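Local structure of gentamicin resistance protein (Enterococcus gallinarum, 6CTZ) at residues K109-N121 and E236-E248. The protein probably phosphorylates the 2'' hydroxyl of aminoglycoside antibiotics such as kanamycin with a guanine nucleotide and magnesium, conferring resistance to gentamicin. The protein carries 2 engineered substitutions. Residues are numbered along the deposited sequence; the frame is centred on the assembly and turned at random. Where two conformers were deposited one is given.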
loop_
_atom_site.group_PDB
_atom_site.type_symbol
_atom_site.label_atom_id
_atom_site.label_comp_id
_atom_site.label_asym_id
_atom_site.label_seq_id
_atom_site.Cartn_x
_atom_site.Cartn_y
_atom_site.Cartn_z
ATOM N N LYS A 109 -10.560 2.602 -17.743
ATOM C CA LYS A 109 -10.702 3.052 -16.363
ATOM C C LYS A 109 -11.957 2.480 -15.729
ATOM O O LYS A 109 -11.941 2.099 -14.557
ATOM C CB LYS A 109 -10.685 4.577 -16.270
ATOM C CG LYS A 109 -9.304 5.163 -16.528
ATOM C CD LYS A 109 -9.229 6.634 -16.183
ATOM C CE LYS A 109 -10.207 7.448 -17.015
ATOM N NZ LYS A 109 -10.017 8.906 -16.790
ATOM N N ASP A 110 -13.052 2.402 -16.488
ATOM C CA ASP A 110 -14.289 1.835 -15.963
ATOM C C ASP A 110 -14.084 0.380 -15.554
ATOM O O ASP A 110 -14.473 -0.030 -14.453
ATOM C CB ASP A 110 -15.391 1.988 -17.017
ATOM C CG ASP A 110 -16.712 1.392 -16.594
ATOM O OD1 ASP A 110 -17.146 1.648 -15.466
ATOM O OD2 ASP A 110 -17.354 0.711 -17.429
ATOM N N ARG A 111 -13.438 -0.415 -16.415
ATOM C CA ARG A 111 -13.206 -1.822 -16.091
ATOM C C ARG A 111 -12.249 -1.972 -14.913
ATOM O O ARG A 111 -12.452 -2.830 -14.044
ATOM C CB ARG A 111 -12.690 -2.582 -17.316
ATOM C CG ARG A 111 -13.583 -2.494 -18.538
ATOM C CD ARG A 111 -15.021 -2.886 -18.231
ATOM N NE ARG A 111 -15.154 -4.272 -17.788
ATOM C CZ ARG A 111 -16.315 -4.843 -17.474
ATOM N NH1 ARG A 111 -17.446 -4.146 -17.554
ATOM N NH2 ARG A 111 -16.349 -6.108 -17.079
ATOM N N LEU A 112 -11.201 -1.146 -14.864
ATOM C CA LEU A 112 -10.287 -1.189 -13.725
ATOM C C LEU A 112 -11.002 -0.829 -12.434
ATOM O O LEU A 112 -10.781 -1.465 -11.401
ATOM C CB LEU A 112 -9.114 -0.240 -13.956
ATOM C CG LEU A 112 -8.092 -0.701 -14.992
ATOM C CD1 LEU A 112 -7.166 0.444 -15.339
ATOM C CD2 LEU A 112 -7.284 -1.904 -14.490
ATOM N N ALA A 113 -11.873 0.187 -12.473
ATOM C CA ALA A 113 -12.621 0.574 -11.277
ATOM C C ALA A 113 -13.506 -0.564 -10.789
ATOM O O ALA A 113 -13.580 -0.832 -9.582
ATOM C CB ALA A 113 -13.471 1.817 -11.558
ATOM N N LEU A 114 -14.158 -1.264 -11.718
ATOM C CA LEU A 114 -15.001 -2.391 -11.343
ATOM C C LEU A 114 -14.173 -3.498 -10.703
ATOM O O LEU A 114 -14.568 -4.074 -9.679
ATOM C CB LEU A 114 -15.709 -2.906 -12.590
ATOM C CG LEU A 114 -16.609 -4.124 -12.403
ATOM C CD1 LEU A 114 -17.677 -3.881 -11.338
ATOM C CD2 LEU A 114 -17.227 -4.511 -13.746
ATOM N N GLN A 115 -13.019 -3.816 -11.290
ATOM C CA GLN A 115 -12.194 -4.888 -10.743
ATOM C C GLN A 115 -11.611 -4.518 -9.389
ATOM O O GLN A 115 -11.503 -5.375 -8.506
ATOM C CB GLN A 115 -11.080 -5.250 -11.709
ATOM C CG GLN A 115 -11.546 -5.979 -12.940
ATOM C CD GLN A 115 -10.365 -6.404 -13.771
ATOM O OE1 GLN A 115 -9.908 -5.659 -14.631
ATOM N NE2 GLN A 115 -9.828 -7.585 -13.482
ATOM N N LEU A 116 -11.219 -3.256 -9.200
ATOM C CA LEU A 116 -10.719 -2.837 -7.895
ATOM C C LEU A 116 -11.826 -2.856 -6.849
ATOM O O LEU A 116 -11.596 -3.271 -5.705
ATOM C CB LEU A 116 -10.081 -1.454 -7.998
ATOM C CG LEU A 116 -8.687 -1.439 -8.605
ATOM C CD1 LEU A 116 -8.248 -0.017 -8.849
ATOM C CD2 LEU A 116 -7.699 -2.141 -7.675
ATOM N N ALA A 117 -13.030 -2.427 -7.222
ATOM C CA ALA A 117 -14.157 -2.523 -6.299
ATOM C C ALA A 117 -14.382 -3.964 -5.866
ATOM O O ALA A 117 -14.595 -4.244 -4.677
ATOM C CB ALA A 117 -15.421 -1.969 -6.955
ATOM N N GLU A 118 -14.313 -4.896 -6.817
ATOM C CA GLU A 118 -14.507 -6.307 -6.499
ATOM C C GLU A 118 -13.405 -6.827 -5.587
ATOM O O GLU A 118 -13.676 -7.574 -4.640
ATOM C CB GLU A 118 -14.571 -7.116 -7.795
ATOM C CG GLU A 118 -14.672 -8.619 -7.610
ATOM C CD GLU A 118 -14.741 -9.355 -8.937
ATOM O OE1 GLU A 118 -13.793 -9.225 -9.743
ATOM O OE2 GLU A 118 -15.750 -10.045 -9.183
ATOM N N PHE A 119 -12.157 -6.437 -5.851
ATOM C CA PHE A 119 -11.041 -6.851 -5.002
ATOM C C PHE A 119 -11.226 -6.346 -3.573
ATOM O O PHE A 119 -11.056 -7.098 -2.603
ATOM C CB PHE A 119 -9.734 -6.326 -5.599
ATOM C CG PHE A 119 -8.527 -6.544 -4.730
ATOM C CD1 PHE A 119 -7.939 -7.795 -4.632
ATOM C CD2 PHE A 119 -7.969 -5.492 -4.021
ATOM C CE1 PHE A 119 -6.822 -7.993 -3.838
ATOM C CE2 PHE A 119 -6.854 -5.690 -3.220
ATOM C CZ PHE A 119 -6.277 -6.943 -3.138
ATOM N N MET A 120 -11.598 -5.072 -3.422
ATOM C CA MET A 120 -11.814 -4.509 -2.094
ATOM C C MET A 120 -12.971 -5.205 -1.397
ATOM O O MET A 120 -12.911 -5.472 -0.190
ATOM C CB MET A 120 -12.048 -3.002 -2.210
ATOM C CG MET A 120 -10.833 -2.258 -2.741
ATOM S SD MET A 120 -11.108 -0.520 -3.167
ATOM C CE MET A 120 -10.764 0.295 -1.620
ATOM N N ASN A 121 -14.010 -5.445 -2.145
ATOM C CA ASN A 121 -15.076 -6.264 -1.629
ATOM C C ASN A 121 -14.726 -7.736 -1.048
ATOM O O ASN A 121 -15.104 -8.242 0.018
ATOM C CB ASN A 121 -16.232 -6.397 -2.615
ATOM C CG ASN A 121 -17.097 -5.171 -2.684
ATOM O OD1 ASN A 121 -16.992 -4.240 -1.930
ATOM N ND2 ASN A 121 -17.984 -5.207 -3.612
ATOM N N GLU A 236 -9.661 11.852 -7.864
ATOM C CA GLU A 236 -10.981 11.790 -7.243
ATOM C C GLU A 236 -12.020 11.160 -8.162
ATOM O O GLU A 236 -12.884 10.403 -7.700
ATOM C CB GLU A 236 -11.420 13.187 -6.814
ATOM C CG GLU A 236 -12.784 13.181 -6.154
ATOM C CD GLU A 236 -13.192 14.524 -5.580
ATOM O OE1 GLU A 236 -12.323 15.408 -5.399
ATOM O OE2 GLU A 236 -14.396 14.686 -5.306
ATOM N N LEU A 237 -11.973 11.464 -9.459
ATOM C CA LEU A 237 -12.982 10.921 -10.366
ATOM C C LEU A 237 -12.928 9.399 -10.399
ATOM O O LEU A 237 -13.958 8.724 -10.270
ATOM C CB LEU A 237 -12.820 11.514 -11.767
ATOM C CG LEU A 237 -13.415 12.912 -11.929
ATOM C CD1 LEU A 237 -13.077 13.455 -13.302
ATOM C CD2 LEU A 237 -14.922 12.885 -11.733
ATOM N N PHE A 238 -11.724 8.840 -10.535
ATOM C CA PHE A 238 -11.588 7.388 -10.538
ATOM C C PHE A 238 -11.988 6.802 -9.193
ATOM O O PHE A 238 -12.671 5.769 -9.131
ATOM C CB PHE A 238 -10.154 6.992 -10.883
ATOM C CG PHE A 238 -9.939 5.514 -10.890
ATOM C CD1 PHE A 238 -10.296 4.759 -11.999
ATOM C CD2 PHE A 238 -9.410 4.870 -9.782
ATOM C CE1 PHE A 238 -10.111 3.395 -12.008
ATOM C CE2 PHE A 238 -9.226 3.503 -9.793
ATOM C CZ PHE A 238 -9.583 2.767 -10.908
ATOM N N THR A 239 -11.568 7.446 -8.102
ATOM C CA THR A 239 -11.909 6.948 -6.777
ATOM C C THR A 239 -13.418 6.890 -6.589
ATOM O O THR A 239 -13.946 5.909 -6.047
ATOM C CB THR A 239 -11.245 7.829 -5.718
ATOM O OG1 THR A 239 -9.823 7.752 -5.868
ATOM C CG2 THR A 239 -11.606 7.371 -4.330
ATOM N N ARG A 240 -14.130 7.924 -7.050
ATOM C CA ARG A 240 -15.586 7.930 -6.937
ATOM C C ARG A 240 -16.220 6.816 -7.758
ATOM O O ARG A 240 -17.269 6.290 -7.374
ATOM C CB ARG A 240 -16.131 9.296 -7.356
ATOM C CG ARG A 240 -15.951 10.366 -6.299
ATOM C CD ARG A 240 -16.360 11.742 -6.826
ATOM N NE ARG A 240 -16.372 12.761 -5.777
ATOM C CZ ARG A 240 -17.429 13.030 -5.013
ATOM N NH1 ARG A 240 -18.560 12.354 -5.176
ATOM N NH2 ARG A 240 -17.344 13.961 -4.072
ATOM N N GLN A 241 -15.604 6.442 -8.890
ATOM C CA GLN A 241 -16.094 5.315 -9.681
ATOM C C GLN A 241 -15.965 4.005 -8.911
ATOM O O GLN A 241 -16.880 3.177 -8.932
ATOM C CB GLN A 241 -15.311 5.199 -10.990
ATOM C CG GLN A 241 -15.521 6.290 -12.019
ATOM C CD GLN A 241 -14.705 6.025 -13.280
ATOM O OE1 GLN A 241 -13.580 6.511 -13.421
ATOM N NE2 GLN A 241 -15.261 5.230 -14.190
ATOM N N VAL A 242 -14.826 3.792 -8.249
ATOM C CA VAL A 242 -14.662 2.603 -7.410
ATOM C C VAL A 242 -15.701 2.595 -6.296
ATOM O O VAL A 242 -16.370 1.583 -6.052
ATOM C CB VAL A 242 -13.228 2.519 -6.855
ATOM C CG1 VAL A 242 -13.095 1.289 -5.964
ATOM C CG2 VAL A 242 -12.193 2.458 -7.993
ATOM N N MET A 243 -15.870 3.739 -5.624
ATOM C CA MET A 243 -16.843 3.832 -4.538
ATOM C C MET A 243 -18.248 3.507 -5.022
ATOM O O MET A 243 -19.010 2.821 -4.330
ATOM C CB MET A 243 -16.812 5.235 -3.938
ATOM C CG MET A 243 -15.528 5.515 -3.181
ATOM S SD MET A 243 -15.435 7.237 -2.682
ATOM C CE MET A 243 -14.001 7.126 -1.597
ATOM N N ALA A 244 -18.612 3.981 -6.215
ATOM C CA ALA A 244 -19.948 3.706 -6.726
ATOM C C ALA A 244 -20.138 2.214 -6.965
ATOM O O ALA A 244 -21.157 1.635 -6.570
ATOM C CB ALA A 244 -20.198 4.509 -7.997
ATOM N N TYR A 245 -19.160 1.564 -7.603
ATOM C CA TYR A 245 -19.291 0.130 -7.850
ATOM C C TYR A 245 -19.355 -0.652 -6.547
ATOM O O TYR A 245 -19.986 -1.713 -6.487
ATOM C CB TYR A 245 -18.138 -0.371 -8.720
ATOM C CG TYR A 245 -18.356 -0.218 -10.208
ATOM C CD1 TYR A 245 -19.543 -0.641 -10.795
ATOM C CD2 TYR A 245 -17.369 0.323 -11.030
ATOM C CE1 TYR A 245 -19.745 -0.525 -12.161
ATOM C CE2 TYR A 245 -17.559 0.441 -12.394
ATOM C CZ TYR A 245 -18.748 0.015 -12.956
ATOM O OH TYR A 245 -18.946 0.124 -14.318
ATOM N N ARG A 246 -18.723 -0.142 -5.497
ATOM C CA ARG A 246 -18.809 -0.797 -4.197
ATOM C C ARG A 246 -20.098 -0.484 -3.456
ATOM O O ARG A 246 -20.363 -1.113 -2.423
ATOM C CB ARG A 246 -17.616 -0.434 -3.314
ATOM C CG ARG A 246 -16.325 -1.038 -3.803
ATOM C CD ARG A 246 -15.185 -0.851 -2.836
ATOM N NE ARG A 246 -15.313 -1.693 -1.649
ATOM C CZ ARG A 246 -14.608 -1.504 -0.540
ATOM N NH1 ARG A 246 -13.751 -0.496 -0.485
ATOM N NH2 ARG A 246 -14.750 -2.314 0.507
ATOM N N GLY A 247 -20.913 0.439 -3.952
ATOM C CA GLY A 247 -22.160 0.741 -3.278
ATOM C C GLY A 247 -21.988 1.596 -2.051
ATOM O O GLY A 247 -22.829 1.550 -1.148
ATOM N N GLU A 248 -20.906 2.363 -1.974
ATOM C CA GLU A 248 -20.759 3.312 -0.883
ATOM C C GLU A 248 -21.889 4.333 -0.941
ATOM O O GLU A 248 -22.461 4.605 -2.002
ATOM C CB GLU A 248 -19.419 4.035 -0.993
ATOM C CG GLU A 248 -18.182 3.135 -1.021
ATOM C CD GLU A 248 -17.811 2.508 0.317
ATOM O OE1 GLU A 248 -18.559 2.638 1.313
ATOM O OE2 GLU A 248 -16.735 1.882 0.368
HETATM O O HOH W 1 -17.544 3.726 -13.761
#
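Tyr245 OH donates a hydrogen bond to Asp110 OD1 over 2.6 Å, meeting the oxygen on its syn side, 20° out of the carboxylate plane. The aspartate holds CG anti to its own backbone N (chi1 178°), which swings the carboxylate to the edge of the phenol ring. The same OD1 accepts a hydrogen bond from a water, 2.7 Å from OD1 to the water oxygen; the water in turn accepts one from Gln241 NE2. Phenol and water, the latter held by the Gln241 amide, thus both donate to this one oxygen and would probably stabilise its negative charge. Over a face of the Tyr245 ring lies Leu114 CD1, a CH-pi contact 3.9 Å from the centroid. Next to this polar cluster, helices 106-125 and 236-246 cross at -53°, their axes 8.2 Å apart; in this kinase-like aminoglycoside phosphotransferase fold the latter follows helix 228-234, which lines the kanamycin pocket, and the Leu116 side chain is about 13 Å from the bound kanamycin. Small Ala113 probably allows the close approach: it is a knob among Phe238, Gln241, Val242 and Tyr245, with its CB 3.7 Å from Phe238 CE1. Phe238 is itself a knob among Lys109, Leu112, Ala113 and Leu116, and Leu116 CD1 lies at its ring edge. At the other end, Arg246 NE gives Asn121 OD1 a nearly straight bond (3.1 Å), less certain because both residues have alternate conformers. Met120 CB lies over the centre of one guanidinium face. Beyond the opposite face, Glu248 OE2 makes a long salt bridge with Arg246 NH1 through charge alone. Tyr227 OH hydrogen-bonds Glu248 OE2 and, weakly, Arg246 NH1. Gly247, with positive phi, is the first residue to leave helical geometry, in a Schellman motif.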